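Local atomic coordinates of HTH-type transcriptional regulator MmpR5 (Mycobacterium tuberculosis, PDB entry 4NB5), a protein that binds directly to promoter regions as a homodimer, controlling expression of the MmpS2-MmpL2, MmpS4-MmpL4 and MmpS5-MmpL5 transport systems and of its own gene. Residues E21-Y26 / R38-L43. Residues are numbered along the deposited sequence; the frame is centred on the assembly and turned at random.
Sequences EQMGGY and RLLGWL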
ATOM      1  N   GLU B  21      21.495  -8.709 -13.728  1.00 12.02           N
ATOM      2  CA  GLU B  21      22.281  -9.526 -12.809  1.00 13.56           C
ATOM      3  C   GLU B  21      22.606  -8.751 -11.532  1.00  9.55           C
ATOM      4  O   GLU B  21      22.512  -9.282 -10.421  1.00 11.06           O
ATOM      5  CB  GLU B  21      23.579  -9.951 -13.492  1.00 17.14           C
ATOM      6  CG  GLU B  21      24.461 -10.852 -12.661  1.00 26.10           C
ATOM      7  CD  GLU B  21      23.983 -12.287 -12.677  1.00 61.33           C
ATOM      8  OE1 GLU B  21      24.735 -13.161 -12.196  1.00 48.00           O
ATOM      9  OE2 GLU B  21      22.859 -12.535 -13.172  1.00 46.82           O
ATOM     10  N   GLN B  22      22.990  -7.490 -11.688  1.00  9.53           N
ATOM     11  CA  GLN B  22      23.393  -6.691 -10.540  1.00  8.70           C
ATOM     12  C   GLN B  22      22.206  -6.351  -9.655  1.00  6.50           C
ATOM     13  O   GLN B  22      22.335  -6.297  -8.435  1.00 10.32           O
ATOM     14  CB  GLN B  22      24.152  -5.438 -10.985  1.00 11.18           C
ATOM     15  CG  GLN B  22      25.565  -5.769 -11.433  1.00 16.28           C
ATOM     16  CD  GLN B  22      26.327  -4.565 -11.956  1.00 27.52           C
ATOM     17  OE1 GLN B  22      26.891  -4.603 -13.048  1.00 35.14           O
ATOM     18  NE2 GLN B  22      26.373  -3.501 -11.163  1.00 37.99           N
ATOM     19  N   MET B  23      21.041  -6.150 -10.263  1.00 10.34           N
ATOM     20  CA  MET B  23      19.808  -5.986  -9.493  1.00  7.97           C
ATOM     21  C   MET B  23      19.491  -7.232  -8.665  1.00 10.19           C
ATOM     22  O   MET B  23      19.060  -7.136  -7.516  1.00 10.81           O
ATOM     23  CB  MET B  23      18.647  -5.658 -10.431  1.00  9.16           C
ATOM     24  CG  MET B  23      18.718  -4.242 -11.003  1.00  8.37           C
ATOM     25  SD  MET B  23      18.394  -2.940  -9.773  1.00 10.88           S
ATOM     26  CE  MET B  23      16.631  -3.144  -9.553  1.00 10.24           C
ATOM     27  N   GLY B  24      19.691  -8.410  -9.251  1.00 10.40           N
ATOM     28  CA  GLY B  24      19.555  -9.637  -8.493  1.00  8.81           C
ATOM     29  C   GLY B  24      20.490  -9.654  -7.292  1.00  9.96           C
ATOM     30  O   GLY B  24      20.079  -9.998  -6.189  1.00  9.10           O
ATOM     31  N   GLY B  25      21.742  -9.257  -7.496  1.00 11.96           N
ATOM     32  CA  GLY B  25      22.710  -9.250  -6.409  1.00 14.73           C
ATOM     33  C   GLY B  25      22.337  -8.255  -5.325  1.00 13.45           C
ATOM     34  O   GLY B  25      22.536  -8.511  -4.139  1.00 12.31           O
ATOM     35  N   TYR B  26      21.779  -7.120  -5.735  1.00 10.68           N
ATOM     36  CA  TYR B  26      21.328  -6.099  -4.784  1.00 10.34           C
ATOM     37  C   TYR B  26      20.259  -6.661  -3.853  1.00 11.18           C
ATOM     38  O   TYR B  26      20.286  -6.439  -2.636  1.00 10.37           O
ATOM     39  CB  TYR B  26      20.784  -4.878  -5.539  1.00 10.42           C
ATOM     40  CG  TYR B  26      20.308  -3.774  -4.626  1.00  8.39           C
ATOM     41  CD1 TYR B  26      19.004  -3.753  -4.155  1.00 11.65           C
ATOM     42  CD2 TYR B  26      21.173  -2.769  -4.209  1.00 14.85           C
ATOM     43  CE1 TYR B  26      18.571  -2.756  -3.305  1.00 15.80           C
ATOM     44  CE2 TYR B  26      20.750  -1.770  -3.364  1.00 16.09           C
ATOM     45  CZ  TYR B  26      19.452  -1.767  -2.913  1.00 13.64           C
ATOM     46  OH  TYR B  26      19.025  -0.772  -2.066  1.00 17.17           O
ATOM     47  N   ARG B  38      16.147  -9.610 -10.131  1.00  8.56           N
ATOM     48  CA  ARG B  38      16.296  -9.754 -11.582  1.00  7.42           C
ATOM     49  C   ARG B  38      15.006  -9.388 -12.304  1.00  9.30           C
ATOM     50  O   ARG B  38      15.035  -8.725 -13.343  1.00  9.07           O
ATOM     51  CB  ARG B  38      16.731 -11.181 -11.938  1.00  9.66           C
ATOM     52  CG  ARG B  38      18.132 -11.530 -11.455  1.00 11.14           C
ATOM     53  CD  ARG B  38      18.454 -13.008 -11.692  1.00 11.10           C
ATOM     54  NE  ARG B  38      18.529 -13.313 -13.121  1.00 13.87           N
ATOM     55  CZ  ARG B  38      17.938 -14.347 -13.721  1.00 15.26           C
ATOM     56  NH1 ARG B  38      17.206 -15.221 -13.038  1.00 15.36           N
ATOM     57  NH2 ARG B  38      18.088 -14.505 -15.031  1.00 19.04           N
ATOM     58  N   LEU B  39      13.873  -9.811 -11.742  1.00  9.63           N
ATOM     59  CA  LEU B  39      12.565  -9.470 -12.295  1.00  6.58           C
ATOM     60  C   LEU B  39      12.315  -7.960 -12.299  1.00  8.34           C
ATOM     61  O   LEU B  39      11.854  -7.403 -13.302  1.00  9.28           O
ATOM     62  CB  LEU B  39      11.451 -10.209 -11.549  1.00  8.91           C
ATOM     63  CG  LEU B  39      10.034  -9.864 -12.005  1.00 13.32           C
ATOM     64  CD1 LEU B  39       9.862 -10.099 -13.495  1.00 15.08           C
ATOM     65  CD2 LEU B  39       9.009 -10.670 -11.220  1.00 11.38           C
ATOM     66  N   LEU B  40      12.632  -7.288 -11.191  1.00  7.56           N
ATOM     67  CA  LEU B  40      12.479  -5.843 -11.138  1.00  8.71           C
ATOM     68  C   LEU B  40      13.402  -5.188 -12.163  1.00  7.91           C
ATOM     69  O   LEU B  40      12.996  -4.290 -12.892  1.00  6.98           O
ATOM     70  CB  LEU B  40      12.772  -5.318  -9.735  1.00  7.10           C
ATOM     71  CG  LEU B  40      12.669  -3.800  -9.557  1.00  7.08           C
ATOM     72  CD1 LEU B  40      11.307  -3.276  -9.981  1.00 11.43           C
ATOM     73  CD2 LEU B  40      12.961  -3.398  -8.124  1.00  6.83           C
ATOM     74  N   GLY B  41      14.647  -5.648 -12.224  1.00  9.06           N
ATOM     75  CA  GLY B  41      15.583  -5.125 -13.202  1.00  8.57           C
ATOM     76  C   GLY B  41      15.084  -5.292 -14.632  1.00  7.37           C
ATOM     77  O   GLY B  41      15.151  -4.363 -15.436  1.00  7.75           O
ATOM     78  N   TRP B  42      14.589  -6.479 -14.954  1.00  6.97           N
ATOM     79  CA  TRP B  42      14.048  -6.737 -16.277  1.00  9.90           C
ATOM     80  C   TRP B  42      12.894  -5.780 -16.602  1.00  9.83           C
ATOM     81  O   TRP B  42      12.833  -5.217 -17.691  1.00  9.23           O
ATOM     82  CB  TRP B  42      13.585  -8.191 -16.401  1.00  9.24           C
ATOM     83  CG  TRP B  42      13.087  -8.536 -17.775  1.00 10.41           C
ATOM     84  CD1 TRP B  42      11.787  -8.664 -18.164  1.00 13.74           C
ATOM     85  CD2 TRP B  42      13.884  -8.803 -18.940  1.00 10.51           C
ATOM     86  NE1 TRP B  42      11.723  -8.993 -19.498  1.00 12.67           N
ATOM     87  CE2 TRP B  42      12.990  -9.081 -19.992  1.00  9.53           C
ATOM     88  CE3 TRP B  42      15.258  -8.841 -19.182  1.00 18.15           C
ATOM     89  CZ2 TRP B  42      13.438  -9.389 -21.278  1.00 11.98           C
ATOM     90  CZ3 TRP B  42      15.696  -9.144 -20.466  1.00 18.93           C
ATOM     91  CH2 TRP B  42      14.786  -9.411 -21.494  1.00 14.19           C
ATOM     92  N   LEU B  43      11.981  -5.580 -15.657  1.00  9.96           N
ATOM     93  CA  LEU B  43      10.819  -4.725 -15.929  1.00  7.34           C
ATOM     94  C   LEU B  43      11.182  -3.248 -16.019  1.00  7.38           C
ATOM     95  O   LEU B  43      10.391  -2.437 -16.503  1.00  7.95           O
ATOM     96  CB  LEU B  43       9.721  -4.959 -14.885  1.00  7.86           C
ATOM     97  CG  LEU B  43       9.038  -6.322 -15.000  1.00 10.86           C
ATOM     98  CD1 LEU B  43       8.192  -6.607 -13.782  1.00 10.34           C
ATOM     99  CD2 LEU B  43       8.175  -6.394 -16.261  1.00 11.25           C
TER
HETATM  100  O   HOH W   1      20.648 -12.195 -14.495  1.00 24.76           O
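Gly-24 and Arg-38 mark the closest passage of two helices, 16-28 and 34-45, whose axes come within 7.5 Å and run in roughly opposite directions at 141°. The CA atoms of Gly-24 and Arg-38 stand 4.5 Å apart, a spacing made possible by the missing side chain of Gly-24: CG of Arg-38 rests on Gly-24 CA at 3.8 Å, in space that a CB there would occupy. The second glycine, Gly-41, offers its bare CA to Met-23, whose CG packs against it at 3.9 Å. Met-23 is bent at both chi2 (-70°) and chi3 (-73°), and the folded chain carries its methyl to Leu-40, where Met-23 CE meets Leu-40 CD2 at 3.9 Å. The same methyl also lies close to Leu-40 CG, the two side chains crossing at a slant.

At the solvent-facing edge the interaction becomes polar. Glu-21 OE2 lies 4.4 Å from Arg-38 NE and well out of the guanidinium plane, too far for a salt bridge. A water joins the two instead, donating to Glu-21 OE2 at 2.6 Å and accepting from Arg-38 NE. The other end of the guanidinium is tied by NH2 to the carbonyl O of Leu-60, which links this edge to the chain beyond helix 53-59.

Leu-40 also packs on Phe-27 and on Leu-74 of helix 64-77, in the probable DNA-binding helix-turn-helix, while Met-23 touches Leu-114 of the second subunit. The glycine-lined apolar crossing thus joins the dimer-facing helix 16-28 to the winged helix-turn-helix side of this MarR-type fold, near the pocket where Tyr-26 touches the bound 1,3-dihydroxypropan-2-yl octadecanoate. With no direct hydrogen bond between the segments, close van der Waals packing holds the interior; a water-mediated bridge joins the margin, where the opposite charges probably add a modest through-space attraction.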